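Local coordinates for TetR family transcriptional regulator (Chloroflexus aurantiacus, PDB 3NRG), which probably binds cis-regulatory DNA through a helix-turn-helix domain and acts as a transcription factor of the TetR family, at residues Asp24-Asn29 against Asp59-Leu64. Residues are numbered along the deposited sequence; the frame is centred on the assembly and turned at random.
Sequences DEFAQN and DCYLYL
Phe26 reaches across to Cys60, Tyr61 and Leu64 in the hydrophobic core of the TetR-type helix-turn-helix domain, where helix 12-28 meets the start of the long helix 57-78. The two short helical segments run nearly perpendicular, at 87°, with axes 11.5 Å apart, and this one phenylalanine bridges them. From its CB, the nearest atom across the contact is Leu64 CD1, at 4.0 Å. The same methyl lies beside CG and then CD1 of the ring, meeting it obliquely while the two side chains cross at about a right angle. Further out on that branch, CE1 of Phe26 still borders the Leu64 methyl and also reaches Cys60 SG at 3.9 Å, a sulfur-aromatic contact with the sulfur set obliquely to the ring. The other branch belongs to Tyr61: CD2 and CE2 of Phe26 both lie close to Tyr61 CD1, with CD2 at the edge of the tyrosine ring, near its plane. The ring planes are tilted by 46° and their centroids stand 5.8 Å apart. Tyr61 CG is anti to its own backbone N (chi1 -177°), which brings its CD1 edge up to the Phe26 ring, the two side chains crossing at a slant. An alanine in place of Phe26 would remove the ring between the helices and would probably leave Cys60 SG and Leu64 CD1 without their aromatic partner. Ile111 of helix 106-114 touches both Phe26 and Tyr61. Next to Phe26, Glu25 forms a salt bridge to Arg38, and Glu25 O accepts a hydrogen bond from Asn29 ND2 at 3.2 Å, in the carbonyl plane and on a lone pair.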
ATOM      1  N   ASP A  24      -1.874  14.493   1.078  1.00 31.35           N
ATOM      2  CA  ASP A  24      -0.900  14.981   2.058  1.00 31.77           C
ATOM      3  C   ASP A  24      -1.479  14.999   3.474  1.00 37.22           C
ATOM      4  O   ASP A  24      -0.859  14.461   4.384  1.00 37.37           O
ATOM      5  CB  ASP A  24      -0.384  16.382   1.672  1.00 34.59           C
ATOM      6  CG  ASP A  24       0.696  16.385   0.606  1.00 44.79           C
ATOM      7  OD1 ASP A  24       1.537  15.455   0.609  1.00 43.93           O
ATOM      8  OD2 ASP A  24       0.770  17.372  -0.159  1.00 52.42           O
ATOM      9  N   GLU A  25      -2.693  15.571   3.645  1.00 34.18           N
ATOM     10  CA  GLU A  25      -3.368  15.678   4.944  1.00 34.53           C
ATOM     11  C   GLU A  25      -3.659  14.308   5.591  1.00 38.65           C
ATOM     12  O   GLU A  25      -3.409  14.130   6.784  1.00 38.35           O
ATOM     13  CB  GLU A  25      -4.663  16.515   4.813  1.00 36.35           C
ATOM     14  CG  GLU A  25      -5.377  16.789   6.132  1.00 43.68           C
ATOM     15  CD  GLU A  25      -4.691  17.749   7.091  1.00 55.54           C
ATOM     16  OE1 GLU A  25      -3.767  18.476   6.658  1.00 52.66           O
ATOM     17  OE2 GLU A  25      -5.116  17.806   8.270  1.00 35.64           O
ATOM     18  N   PHE A  26      -4.195  13.356   4.816  1.00 35.67           N
ATOM     19  CA  PHE A  26      -4.529  12.031   5.339  1.00 35.85           C
ATOM     20  C   PHE A  26      -3.302  11.110   5.540  1.00 42.25           C
ATOM     21  O   PHE A  26      -3.370  10.179   6.344  1.00 42.78           O
ATOM     22  CB  PHE A  26      -5.614  11.348   4.492  1.00 36.91           C
ATOM     23  CG  PHE A  26      -7.020  11.789   4.829  1.00 39.13           C
ATOM     24  CD1 PHE A  26      -7.662  12.764   4.074  1.00 42.32           C
ATOM     25  CD2 PHE A  26      -7.704  11.231   5.903  1.00 41.69           C
ATOM     26  CE1 PHE A  26      -8.969  13.158   4.373  1.00 43.83           C
ATOM     27  CE2 PHE A  26      -9.001  11.647   6.219  1.00 45.29           C
ATOM     28  CZ  PHE A  26      -9.627  12.601   5.445  1.00 43.62           C
ATOM     29  N   ALA A  27      -2.183  11.384   4.840  1.00 39.08           N
ATOM     30  CA  ALA A  27      -0.964  10.587   4.994  1.00 38.67           C
ATOM     31  C   ALA A  27      -0.070  11.127   6.123  1.00 43.58           C
ATOM     32  O   ALA A  27       0.575  10.339   6.826  1.00 43.02           O
ATOM     33  CB  ALA A  27      -0.190  10.550   3.688  1.00 38.89           C
ATOM     34  N   GLN A  28      -0.030  12.468   6.294  1.00 41.01           N
ATOM     35  CA  GLN A  28       0.801  13.126   7.312  1.00 41.77           C
ATOM     36  C   GLN A  28       0.145  13.144   8.703  1.00 47.83           C
ATOM     37  O   GLN A  28       0.832  13.404   9.696  1.00 48.66           O
ATOM     38  CB  GLN A  28       1.159  14.557   6.881  1.00 43.61           C
ATOM     39  CG  GLN A  28       2.100  14.630   5.679  1.00 56.36           C
ATOM     40  CD  GLN A  28       2.227  16.039   5.122  1.00 72.90           C
ATOM     41  OE1 GLN A  28       1.887  17.040   5.774  1.00 66.13           O
ATOM     42  NE2 GLN A  28       2.737  16.148   3.907  1.00 66.03           N
ATOM     43  N   ASN A  29      -1.181  12.897   8.777  1.00 44.71           N
ATOM     44  CA  ASN A  29      -1.915  12.957  10.046  1.00 45.59           C
ATOM     45  C   ASN A  29      -2.827  11.749  10.256  1.00 50.69           C
ATOM     46  O   ASN A  29      -3.302  11.150   9.285  1.00 50.03           O
ATOM     47  CB  ASN A  29      -2.756  14.250  10.122  1.00 44.71           C
ATOM     48  CG  ASN A  29      -1.958  15.516   9.997  1.00 59.40           C
ATOM     49  OD1 ASN A  29      -1.379  16.012  10.967  1.00 61.86           O
ATOM     50  ND2 ASN A  29      -1.939  16.088   8.804  1.00 42.96           N
ATOM     51  N   ASP A  59     -16.632   9.927   4.198  1.00 40.07           N
ATOM     52  CA  ASP A  59     -16.785   9.739   2.750  1.00 39.45           C
ATOM     53  C   ASP A  59     -15.505  10.075   1.998  1.00 42.06           C
ATOM     54  O   ASP A  59     -15.155   9.379   1.034  1.00 41.36           O
ATOM     55  CB  ASP A  59     -17.964  10.568   2.210  1.00 42.52           C
ATOM     56  CG  ASP A  59     -19.336  10.058   2.627  1.00 53.72           C
ATOM     57  OD1 ASP A  59     -19.398   9.072   3.404  1.00 53.83           O
ATOM     58  OD2 ASP A  59     -20.347  10.637   2.170  1.00 60.71           O
ATOM     59  N   CYS A  60     -14.779  11.118   2.460  1.00 37.59           N
ATOM     60  CA  CYS A  60     -13.507  11.528   1.861  1.00 36.10           C
ATOM     61  C   CYS A  60     -12.428  10.461   2.080  1.00 38.74           C
ATOM     62  O   CYS A  60     -11.702  10.128   1.147  1.00 37.40           O
ATOM     63  CB  CYS A  60     -13.071  12.888   2.398  1.00 36.49           C
ATOM     64  SG  CYS A  60     -11.630  13.585   1.559  1.00 39.57           S
ATOM     65  N   TYR A  61     -12.360   9.895   3.301  1.00 35.77           N
ATOM     66  CA  TYR A  61     -11.411   8.837   3.640  1.00 35.33           C
ATOM     67  C   TYR A  61     -11.670   7.557   2.831  1.00 39.23           C
ATOM     68  O   TYR A  61     -10.718   6.925   2.367  1.00 37.77           O
ATOM     69  CB  TYR A  61     -11.443   8.539   5.146  1.00 37.17           C
ATOM     70  CG  TYR A  61     -10.423   7.506   5.572  1.00 38.60           C
ATOM     71  CD1 TYR A  61      -9.077   7.839   5.699  1.00 39.91           C
ATOM     72  CD2 TYR A  61     -10.802   6.194   5.847  1.00 39.90           C
ATOM     73  CE1 TYR A  61      -8.131   6.890   6.078  1.00 41.16           C
ATOM     74  CE2 TYR A  61      -9.866   5.237   6.234  1.00 40.58           C
ATOM     75  CZ  TYR A  61      -8.528   5.589   6.344  1.00 48.68           C
ATOM     76  OH  TYR A  61      -7.592   4.657   6.721  1.00 47.05           O
ATOM     77  N   LEU A  62     -12.954   7.180   2.666  1.00 37.34           N
ATOM     78  CA  LEU A  62     -13.352   6.004   1.884  1.00 37.83           C
ATOM     79  C   LEU A  62     -12.941   6.154   0.424  1.00 42.74           C
ATOM     80  O   LEU A  62     -12.490   5.182  -0.188  1.00 42.65           O
ATOM     81  CB  LEU A  62     -14.871   5.779   1.979  1.00 39.29           C
ATOM     82  CG  LEU A  62     -15.335   4.697   2.954  1.00 45.32           C
ATOM     83  CD1 LEU A  62     -15.185   5.151   4.403  1.00 46.07           C
ATOM     84  CD2 LEU A  62     -16.777   4.323   2.693  1.00 49.77           C
ATOM     85  N   TYR A  63     -13.098   7.375  -0.139  1.00 39.27           N
ATOM     86  CA  TYR A  63     -12.711   7.681  -1.520  1.00 38.41           C
ATOM     87  C   TYR A  63     -11.193   7.488  -1.713  1.00 41.62           C
ATOM     88  O   TYR A  63     -10.770   6.898  -2.708  1.00 41.82           O
ATOM     89  CB  TYR A  63     -13.141   9.121  -1.889  1.00 39.59           C
ATOM     90  CG  TYR A  63     -12.553   9.636  -3.188  1.00 40.51           C
ATOM     91  CD1 TYR A  63     -13.058   9.221  -4.418  1.00 42.79           C
ATOM     92  CD2 TYR A  63     -11.532  10.580  -3.189  1.00 40.87           C
ATOM     93  CE1 TYR A  63     -12.528   9.698  -5.618  1.00 43.44           C
ATOM     94  CE2 TYR A  63     -10.992  11.064  -4.382  1.00 41.87           C
ATOM     95  CZ  TYR A  63     -11.499  10.624  -5.595  1.00 49.45           C
ATOM     96  OH  TYR A  63     -10.982  11.106  -6.773  1.00 51.43           O
ATOM     97  N   LEU A  64     -10.390   7.958  -0.745  1.00 36.54           N
ATOM     98  CA  LEU A  64      -8.937   7.841  -0.792  1.00 35.05           C
ATOM     99  C   LEU A  64      -8.470   6.382  -0.642  1.00 40.09           C
ATOM    100  O   LEU A  64      -7.504   5.979  -1.298  1.00 39.95           O
ATOM    101  CB  LEU A  64      -8.290   8.731   0.282  1.00 34.46           C
ATOM    102  CG  LEU A  64      -8.531  10.242   0.148  1.00 37.97           C
ATOM    103  CD1 LEU A  64      -8.062  10.953   1.354  1.00 37.66           C
ATOM    104  CD2 LEU A  64      -7.852  10.811  -1.091  1.00 38.54           C
TER